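Local structure of glyoxalase 3 (Candida albicans, 4LRU) at residues P116-D130 with A143-L157. The protein converts methylglyoxal to D-lactate in a single step that needs no glutathione, detoxifying the methylglyoxal that the cell itself produces. Numbering follows the deposited sequence. Where two conformers were deposited one is given.
Sequences PNAKDLQKIATTVYD and AIFENLNDPKTGEPL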
ATOM      1  N   PRO A 116       8.924  -5.850   3.225  1.00 18.50           N
ATOM      2  CA  PRO A 116      10.043  -5.556   4.127  1.00 17.89           C
ATOM      3  C   PRO A 116      11.439  -5.697   3.540  1.00 19.67           C
ATOM      4  O   PRO A 116      12.399  -5.168   4.112  1.00 18.52           O
ATOM      5  CB  PRO A 116       9.841  -6.530   5.282  1.00 18.42           C
ATOM      6  CG  PRO A 116       8.365  -6.821   5.274  1.00 19.39           C
ATOM      7  CD  PRO A 116       7.993  -6.826   3.814  1.00 18.58           C
ATOM      8  N   ASN A 117      11.563  -6.435   2.435  1.00 18.58           N
ATOM      9  CA  ASN A 117      12.857  -6.623   1.783  1.00 20.69           C
ATOM     10  C   ASN A 117      12.846  -6.132   0.350  1.00 19.15           C
ATOM     11  O   ASN A 117      13.769  -6.441  -0.422  1.00 21.90           O
ATOM     12  CB  ASN A 117      13.255  -8.092   1.797  1.00 23.32           C
ATOM     13  CG  ASN A 117      13.339  -8.653   3.194  1.00 26.27           C
ATOM     14  OD1 ASN A 117      12.721  -9.670   3.511  1.00 33.04           O
ATOM     15  ND2 ASN A 117      14.114  -8.001   4.034  1.00 26.22           N
ATOM     16  N   ALA A 118      11.819  -5.359   0.007  1.00 18.37           N
ATOM     17  CA  ALA A 118      11.662  -4.855  -1.354  1.00 19.43           C
ATOM     18  C   ALA A 118      12.486  -3.592  -1.522  1.00 19.26           C
ATOM     19  O   ALA A 118      11.951  -2.479  -1.605  1.00 20.15           O
ATOM     20  CB  ALA A 118      10.198  -4.607  -1.668  1.00 19.73           C
ATOM     21  N   LYS A 119      13.803  -3.773  -1.643  1.00 20.34           N
ATOM     22  CA  LYS A 119      14.719  -2.657  -1.500  1.00 21.78           C
ATOM     23  C   LYS A 119      14.556  -1.625  -2.611  1.00 21.59           C
ATOM     24  O   LYS A 119      14.741  -0.452  -2.367  1.00 20.68           O
ATOM     25  CB  LYS A 119      16.157  -3.153  -1.384  1.00 28.14           C
ATOM     26  CG  LYS A 119      16.373  -3.904  -0.073  1.00 29.32           C
ATOM     27  CD  LYS A 119      17.824  -4.215   0.214  1.00 32.17           C
ATOM     28  CE  LYS A 119      17.929  -5.023   1.499  1.00 33.90           C
ATOM     29  NZ  LYS A 119      17.453  -4.256   2.690  1.00 34.17           N
ATOM     30  N   ASP A 120      14.191  -2.054  -3.814  1.00 19.86           N
ATOM     31  CA  ASP A 120      13.973  -1.099  -4.910  1.00 22.23           C
ATOM     32  C   ASP A 120      12.730  -0.222  -4.680  1.00 20.34           C
ATOM     33  O   ASP A 120      12.803   1.020  -4.796  1.00 20.07           O
ATOM     34  CB  ASP A 120      13.867  -1.828  -6.249  1.00 23.52           C
ATOM     35  CG  ASP A 120      15.185  -2.453  -6.679  1.00 26.18           C
ATOM     36  OD1 ASP A 120      16.220  -1.748  -6.600  1.00 26.52           O
ATOM     37  OD2 ASP A 120      15.177  -3.625  -7.135  1.00 27.52           O
ATOM     38  N   LEU A 121      11.595  -0.838  -4.356  1.00 19.36           N
ATOM     39  CA  LEU A 121      10.412  -0.063  -3.957  1.00 17.71           C
ATOM     40  C   LEU A 121      10.741   0.840  -2.772  1.00 18.71           C
ATOM     41  O   LEU A 121      10.326   2.010  -2.734  1.00 18.23           O
ATOM     42  CB  LEU A 121       9.258  -0.997  -3.573  1.00 17.46           C
ATOM     43  CG  LEU A 121       8.556  -1.659  -4.752  1.00 18.91           C
ATOM     44  CD1 LEU A 121       7.520  -2.647  -4.274  1.00 18.81           C
ATOM     45  CD2 LEU A 121       7.908  -0.598  -5.637  1.00 20.05           C
ATOM     46  N   GLN A 122      11.469   0.300  -1.797  1.00 18.40           N
ATOM     47  CA  GLN A 122      11.829   1.085  -0.621  1.00 19.88           C
ATOM     48  C   GLN A 122      12.668   2.303  -0.992  1.00 20.33           C
ATOM     49  O   GLN A 122      12.511   3.383  -0.390  1.00 21.67           O
ATOM     50  CB  GLN A 122      12.538   0.214   0.413  1.00 21.00           C
ATOM     51  CG  GLN A 122      11.588  -0.720   1.153  1.00 19.64           C
ATOM     52  CD  GLN A 122      12.297  -1.580   2.169  1.00 21.82           C
ATOM     53  OE1 GLN A 122      13.433  -2.005   1.941  1.00 22.14           O
ATOM     54  NE2 GLN A 122      11.662  -1.816   3.307  1.00 20.64           N
ATOM     55  N   LYS A 123      13.562   2.132  -1.965  0.50 20.46           N
ATOM     56  CA  LYS A 123      14.409   3.222  -2.431  0.50 21.89           C
ATOM     57  C   LYS A 123      13.561   4.299  -3.110  0.50 20.64           C
ATOM     58  O   LYS A 123      13.810   5.488  -2.942  0.50 21.22           O
ATOM     59  CB  LYS A 123      15.489   2.703  -3.391  0.50 23.01           C
ATOM     60  CG  LYS A 123      16.397   3.785  -3.962  0.50 25.40           C
ATOM     61  CD  LYS A 123      17.260   4.396  -2.871  0.50 25.89           C
ATOM     62  CE  LYS A 123      18.288   5.372  -3.420  0.50 28.22           C
ATOM     63  NZ  LYS A 123      18.966   6.146  -2.336  0.50 27.33           N
ATOM     64  N   ILE A 124      12.534   3.888  -3.848  1.00 19.95           N
ATOM     65  CA  ILE A 124      11.595   4.874  -4.409  1.00 19.68           C
ATOM     66  C   ILE A 124      10.891   5.635  -3.274  1.00 19.11           C
ATOM     67  O   ILE A 124      10.829   6.874  -3.286  1.00 20.88           O
ATOM     68  CB  ILE A 124      10.572   4.258  -5.379  1.00 20.15           C
ATOM     69  CG1 ILE A 124      11.303   3.526  -6.507  1.00 22.14           C
ATOM     70  CG2 ILE A 124       9.635   5.358  -5.897  1.00 21.30           C
ATOM     71  CD1 ILE A 124      10.403   2.803  -7.491  1.00 21.62           C
ATOM     72  N   ALA A 125      10.441   4.913  -2.258  1.00 20.66           N
ATOM     73  CA  ALA A 125       9.810   5.552  -1.096  1.00 19.62           C
ATOM     74  C   ALA A 125      10.717   6.583  -0.425  1.00 19.93           C
ATOM     75  O   ALA A 125      10.285   7.701  -0.124  1.00 20.05           O
ATOM     76  CB  ALA A 125       9.379   4.509  -0.089  1.00 17.19           C
ATOM     77  N   THR A 126      11.978   6.231  -0.170  1.00 19.15           N
ATOM     78  CA  THR A 126      12.854   7.160   0.548  1.00 18.99           C
ATOM     79  C   THR A 126      13.235   8.343  -0.344  1.00 19.48           C
ATOM     80  O   THR A 126      13.454   9.459   0.151  1.00 20.78           O
ATOM     81  CB  THR A 126      14.132   6.486   1.114  1.00 21.13           C
ATOM     82  OG1 THR A 126      14.872   5.844   0.062  1.00 22.83           O
ATOM     83  CG2 THR A 126      13.775   5.479   2.188  1.00 22.12           C
ATOM     84  N   THR A 127      13.354   8.097  -1.653  1.00 19.36           N
ATOM     85  CA  THR A 127      13.676   9.158  -2.588  1.00 21.02           C
ATOM     86  C   THR A 127      12.537  10.172  -2.611  1.00 20.07           C
ATOM     87  O   THR A 127      12.762  11.388  -2.523  1.00 22.31           O
ATOM     88  CB  THR A 127      13.951   8.591  -3.998  1.00 22.54           C
ATOM     89  OG1 THR A 127      15.122   7.763  -3.937  1.00 24.46           O
ATOM     90  CG2 THR A 127      14.182   9.684  -4.986  1.00 24.11           C
ATOM     91  N   VAL A 128      11.319   9.652  -2.677  1.00 19.22           N
ATOM     92  CA  VAL A 128      10.106  10.482  -2.604  1.00 19.22           C
ATOM     93  C   VAL A 128      10.082  11.283  -1.310  1.00 18.48           C
ATOM     94  O   VAL A 128       9.913  12.503  -1.333  1.00 20.93           O
ATOM     95  CB  VAL A 128       8.837   9.622  -2.697  1.00 21.54           C
ATOM     96  CG1 VAL A 128       7.606  10.428  -2.296  1.00 20.75           C
ATOM     97  CG2 VAL A 128       8.685   9.064  -4.101  1.00 21.02           C
ATOM     98  N   TYR A 129      10.317  10.612  -0.182  1.00 19.67           N
ATOM     99  CA  TYR A 129      10.249  11.292   1.109  1.00 20.60           C
ATOM    100  C   TYR A 129      11.321  12.360   1.256  1.00 23.14           C
ATOM    101  O   TYR A 129      11.074  13.409   1.841  1.00 21.05           O
ATOM    102  CB  TYR A 129      10.349  10.294   2.265  1.00 19.48           C
ATOM    103  CG  TYR A 129       9.945  10.875   3.600  1.00 21.05           C
ATOM    104  CD1 TYR A 129       8.631  11.214   3.857  1.00 21.75           C
ATOM    105  CD2 TYR A 129      10.881  11.098   4.589  1.00 23.29           C
ATOM    106  CE1 TYR A 129       8.255  11.753   5.072  1.00 22.36           C
ATOM    107  CE2 TYR A 129      10.517  11.624   5.811  1.00 27.20           C
ATOM    108  CZ  TYR A 129       9.199  11.953   6.046  1.00 25.41           C
ATOM    109  OH  TYR A 129       8.850  12.511   7.264  1.00 28.17           O
ATOM    110  N   ASP A 130      12.524  12.099   0.749  1.00 20.24           N
ATOM    111  CA  ASP A 130      13.651  12.953   1.042  1.00 21.75           C
ATOM    112  C   ASP A 130      13.687  14.199   0.164  1.00 23.31           C
ATOM    113  O   ASP A 130      14.500  15.079   0.395  1.00 27.30           O
ATOM    114  CB  ASP A 130      14.966  12.198   0.890  1.00 21.18           C
ATOM    115  CG  ASP A 130      15.231  11.274   2.042  1.00 25.24           C
ATOM    116  OD1 ASP A 130      14.505  11.368   3.061  1.00 22.97           O
ATOM    117  OD2 ASP A 130      16.205  10.500   1.960  1.00 25.82           O
ATOM    118  N   ALA A 143       4.037  -2.334   5.893  1.00 19.04           N
ATOM    119  CA  ALA A 143       5.178  -3.251   5.910  1.00 18.98           C
ATOM    120  C   ALA A 143       6.342  -2.710   5.081  1.00 19.02           C
ATOM    121  O   ALA A 143       7.483  -3.089   5.317  1.00 18.84           O
ATOM    122  CB  ALA A 143       4.771  -4.633   5.424  1.00 19.01           C
ATOM    123  N   ILE A 144       6.061  -1.805   4.144  1.00 17.64           N
ATOM    124  CA  ILE A 144       7.124  -1.148   3.383  1.00 19.00           C
ATOM    125  C   ILE A 144       8.097  -0.390   4.285  1.00 17.06           C
ATOM    126  O   ILE A 144       9.264  -0.188   3.942  1.00 18.31           O
ATOM    127  CB  ILE A 144       6.552  -0.228   2.282  1.00 17.19           C
ATOM    128  CG1 ILE A 144       7.607   0.039   1.198  1.00 18.16           C
ATOM    129  CG2 ILE A 144       6.027   1.065   2.884  1.00 19.19           C
ATOM    130  CD1 ILE A 144       7.892  -1.123   0.275  1.00 18.26           C
ATOM    131  N   PHE A 145       7.634   0.020   5.458  1.00 18.39           N
ATOM    132  CA  PHE A 145       8.475   0.785   6.366  1.00 18.73           C
ATOM    133  C   PHE A 145       9.335  -0.108   7.257  1.00 18.71           C
ATOM    134  O   PHE A 145      10.190   0.365   8.010  1.00 20.13           O
ATOM    135  CB  PHE A 145       7.611   1.687   7.264  1.00 19.83           C
ATOM    136  CG  PHE A 145       6.759   2.675   6.508  1.00 21.39           C
ATOM    137  CD1 PHE A 145       7.335   3.612   5.676  1.00 21.47           C
ATOM    138  CD2 PHE A 145       5.378   2.678   6.662  1.00 22.42           C
ATOM    139  CE1 PHE A 145       6.560   4.536   4.995  1.00 22.64           C
ATOM    140  CE2 PHE A 145       4.593   3.582   5.970  1.00 22.44           C
ATOM    141  CZ  PHE A 145       5.184   4.508   5.131  1.00 23.24           C
ATOM    142  N   GLU A 146       9.077  -1.407   7.219  1.00 18.17           N
ATOM    143  CA  GLU A 146       9.865  -2.337   7.994  1.00 18.79           C
ATOM    144  C   GLU A 146      11.275  -2.426   7.391  1.00 19.51           C
ATOM    145  O   GLU A 146      11.434  -2.561   6.181  1.00 19.69           O
ATOM    146  CB  GLU A 146       9.185  -3.715   8.025  1.00 19.98           C
ATOM    147  CG  GLU A 146       9.868  -4.686   8.966  1.00 22.46           C
ATOM    148  CD  GLU A 146       9.216  -6.055   9.020  1.00 24.46           C
ATOM    149  OE1 GLU A 146       8.010  -6.146   8.746  1.00 22.54           O
ATOM    150  OE2 GLU A 146       9.926  -7.033   9.357  1.00 26.71           O
ATOM    151  N   ASN A 147      12.281  -2.307   8.248  1.00 22.36           N
ATOM    152  CA  ASN A 147      13.691  -2.272   7.832  1.00 24.55           C
ATOM    153  C   ASN A 147      14.078  -1.053   7.010  1.00 22.76           C
ATOM    154  O   ASN A 147      15.122  -1.056   6.349  1.00 26.90           O
ATOM    155  CB  ASN A 147      14.078  -3.526   7.039  1.00 22.96           C
ATOM    156  CG  ASN A 147      13.680  -4.804   7.739  1.00 24.40           C
ATOM    157  OD1 ASN A 147      13.952  -4.982   8.927  1.00 26.66           O
ATOM    158  ND2 ASN A 147      13.051  -5.716   6.999  1.00 24.75           N
ATOM    159  N   LEU A 148      13.277   0.005   7.049  1.00 19.91           N
ATOM    160  CA  LEU A 148      13.523   1.136   6.154  1.00 22.59           C
ATOM    161  C   LEU A 148      14.112   2.325   6.895  1.00 22.42           C
ATOM    162  O   LEU A 148      13.417   3.012   7.649  1.00 21.73           O
ATOM    163  CB  LEU A 148      12.256   1.560   5.433  1.00 22.56           C
ATOM    164  CG  LEU A 148      12.450   2.619   4.353  1.00 22.82           C
ATOM    165  CD1 LEU A 148      13.522   2.186   3.358  1.00 27.34           C
ATOM    166  CD2 LEU A 148      11.136   2.903   3.664  1.00 24.24           C
ATOM    167  N   ASN A 149      15.392   2.581   6.669  1.00 23.13           N
ATOM    168  CA  ASN A 149      16.000   3.764   7.250  1.00 24.98           C
ATOM    169  C   ASN A 149      15.843   4.941   6.285  1.00 22.71           C
ATOM    170  O   ASN A 149      15.795   4.763   5.063  1.00 23.61           O
ATOM    171  CB  ASN A 149      17.450   3.481   7.616  1.00 31.94           C
ATOM    172  CG  ASN A 149      17.578   2.834   8.990  1.00 36.31           C
ATOM    173  OD1 ASN A 149      16.588   2.404   9.584  1.00 37.09           O
ATOM    174  ND2 ASN A 149      18.795   2.744   9.485  1.00 40.54           N
ATOM    175  N   ASP A 150      15.688   6.129   6.843  1.00 23.07           N
ATOM    176  CA  ASP A 150      15.661   7.363   6.049  1.00 22.25           C
ATOM    177  C   ASP A 150      17.106   7.837   5.890  1.00 23.00           C
ATOM    178  O   ASP A 150      17.803   8.046   6.874  1.00 22.66           O
ATOM    179  CB  ASP A 150      14.836   8.413   6.797  1.00 23.66           C
ATOM    180  CG  ASP A 150      14.664   9.707   6.015  1.00 24.66           C
ATOM    181  OD1 ASP A 150      15.333   9.893   4.974  1.00 24.99           O
ATOM    182  OD2 ASP A 150      13.846  10.537   6.472  1.00 25.84           O
ATOM    183  N   PRO A 151      17.594   7.959   4.648  1.00 22.89           N
ATOM    184  CA  PRO A 151      18.990   8.347   4.474  1.00 26.52           C
ATOM    185  C   PRO A 151      19.331   9.680   5.129  1.00 27.82           C
ATOM    186  O   PRO A 151      20.473   9.902   5.519  1.00 28.64           O
ATOM    187  CB  PRO A 151      19.137   8.444   2.954  1.00 25.54           C
ATOM    188  CG  PRO A 151      18.151   7.448   2.438  1.00 23.99           C
ATOM    189  CD  PRO A 151      16.992   7.477   3.392  1.00 21.34           C
ATOM    190  N   LYS A 152      18.334  10.550   5.266  1.00 28.89           N
ATOM    191  CA  LYS A 152      18.553  11.880   5.824  1.00 28.86           C
ATOM    192  C   LYS A 152      18.778  11.878   7.333  1.00 31.46           C
ATOM    193  O   LYS A 152      19.334  12.835   7.880  1.00 31.70           O
ATOM    194  CB  LYS A 152      17.370  12.783   5.481  1.00 32.85           C
ATOM    195  CG  LYS A 152      17.510  13.460   4.126  1.00 37.92           C
ATOM    196  CD  LYS A 152      16.339  14.387   3.829  1.00 43.93           C
ATOM    197  CE  LYS A 152      16.646  15.829   4.199  1.00 49.79           C
ATOM    198  NZ  LYS A 152      15.414  16.664   4.284  1.00 56.71           N
ATOM    199  N   THR A 153      18.366  10.808   8.008  1.00 27.77           N
ATOM    200  CA  THR A 153      18.470  10.761   9.463  1.00 29.82           C
ATOM    201  C   THR A 153      19.369   9.639   9.983  1.00 29.00           C
ATOM    202  O   THR A 153      19.837   9.715  11.106  1.00 29.09           O
ATOM    203  CB  THR A 153      17.093  10.579  10.117  1.00 27.93           C
ATOM    204  OG1 THR A 153      16.590   9.277   9.797  1.00 25.78           O
ATOM    205  CG2 THR A 153      16.093  11.643   9.632  1.00 27.83           C
ATOM    206  N   GLY A 154      19.535   8.575   9.198  1.00 25.98           N
ATOM    207  CA  GLY A 154      20.203   7.362   9.679  1.00 26.10           C
ATOM    208  C   GLY A 154      19.363   6.565  10.662  1.00 28.08           C
ATOM    209  O   GLY A 154      19.885   5.678  11.355  1.00 29.30           O
ATOM    210  N   GLU A 155      18.078   6.907  10.746  1.00 24.67           N
ATOM    211  CA  GLU A 155      17.133   6.213  11.622  1.00 24.46           C
ATOM    212  C   GLU A 155      15.936   5.746  10.815  1.00 22.24           C
ATOM    213  O   GLU A 155      15.716   6.198   9.691  1.00 22.16           O
ATOM    214  CB  GLU A 155      16.686   7.129  12.772  1.00 25.36           C
ATOM    215  CG  GLU A 155      17.796   7.500  13.741  1.00 25.63           C
ATOM    216  CD  GLU A 155      17.990   6.487  14.879  1.00 28.55           C
ATOM    217  OE1 GLU A 155      17.191   5.536  14.987  1.00 29.65           O
ATOM    218  OE2 GLU A 155      18.957   6.635  15.657  1.00 29.91           O
ATOM    219  N   PRO A 156      15.159   4.801  11.360  1.00 22.50           N
ATOM    220  CA  PRO A 156      13.989   4.348  10.629  1.00 21.04           C
ATOM    221  C   PRO A 156      13.124   5.516  10.176  1.00 22.24           C
ATOM    222  O   PRO A 156      12.899   6.470  10.938  1.00 22.37           O
ATOM    223  CB  PRO A 156      13.261   3.477  11.649  1.00 22.90           C
ATOM    224  CG  PRO A 156      14.372   2.911  12.474  1.00 25.16           C
ATOM    225  CD  PRO A 156      15.392   4.011  12.584  1.00 24.13           C
ATOM    226  N   LEU A 157      12.685   5.463   8.930  1.00 19.72           N
ATOM    227  CA  LEU A 157      11.888   6.535   8.363  1.00 20.65           C
ATOM    228  C   LEU A 157      10.665   6.902   9.223  1.00 21.40           C
ATOM    229  O   LEU A 157      10.303   8.073   9.327  1.00 23.40           O
ATOM    230  CB  LEU A 157      11.459   6.155   6.954  1.00 20.62           C
ATOM    231  CG  LEU A 157      10.852   7.316   6.155  1.00 24.05           C
ATOM    232  CD1 LEU A 157      11.215   7.176   4.685  1.00 30.24           C
ATOM    233  CD2 LEU A 157       9.353   7.357   6.321  1.00 27.36           C
TER
HETATM  234  O   HOH W   1      12.420  16.162   2.630  1.00 33.64           O
HETATM  235  O   HOH W   2      14.045  17.990   1.403  1.00 32.12           O
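Q122 reaches from helix 119-130 to the end of the 3-10 segment 143-145 and the type II turn F145-L148, where its amide NE2 meets two carbonyls: a fairly straight bond to I144 O (3.0 Å, 160°) and a weak one to E146 O. Glutamine suits the place because its chain, extended beyond CG, carries a two-hydrogen amide out to where these carbonyls converge. Beside it, N147 ND2 donates almost linearly to P116 O (3.0 Å, 178°); the oxygen lies in the plane of the N147 amide, while the nitrogen stands above the P116 carbonyl plane. P116 CG packs against E146 OE1 at 3.6 Å. Farther along, L148 gives an apolar branch, CD1, to T126 CG2 (3.5 Å) and Q122 CB; branched T126 can turn that methyl to the leucine, its OG1 lying between backbone N and carbonyl carbon (chi1 57°).

Helix 119-130 connects parallel strands 102-105 and 134-138 of the central DJ-1-superfamily sheet; the segment it meets follows C139 and H140, probable active-site residues, and runs into a small antiparallel strand pair (149-150 with 155-156).

At the helix's far end D130 OD1 and D150 OD1 lie 2.6 Å apart, so close that one acid probably holds a proton; their carboxylates are nearly coplanar. D150 OD2 sits at the edge of the Y129 ring, and L157 CG lies over one face. Behind these, K152 N donates to D150 OD1, an Asx turn. At the P116 end, K194 makes a salt bridge with E146 OE2 and a hydrogen bond with N147 OD1.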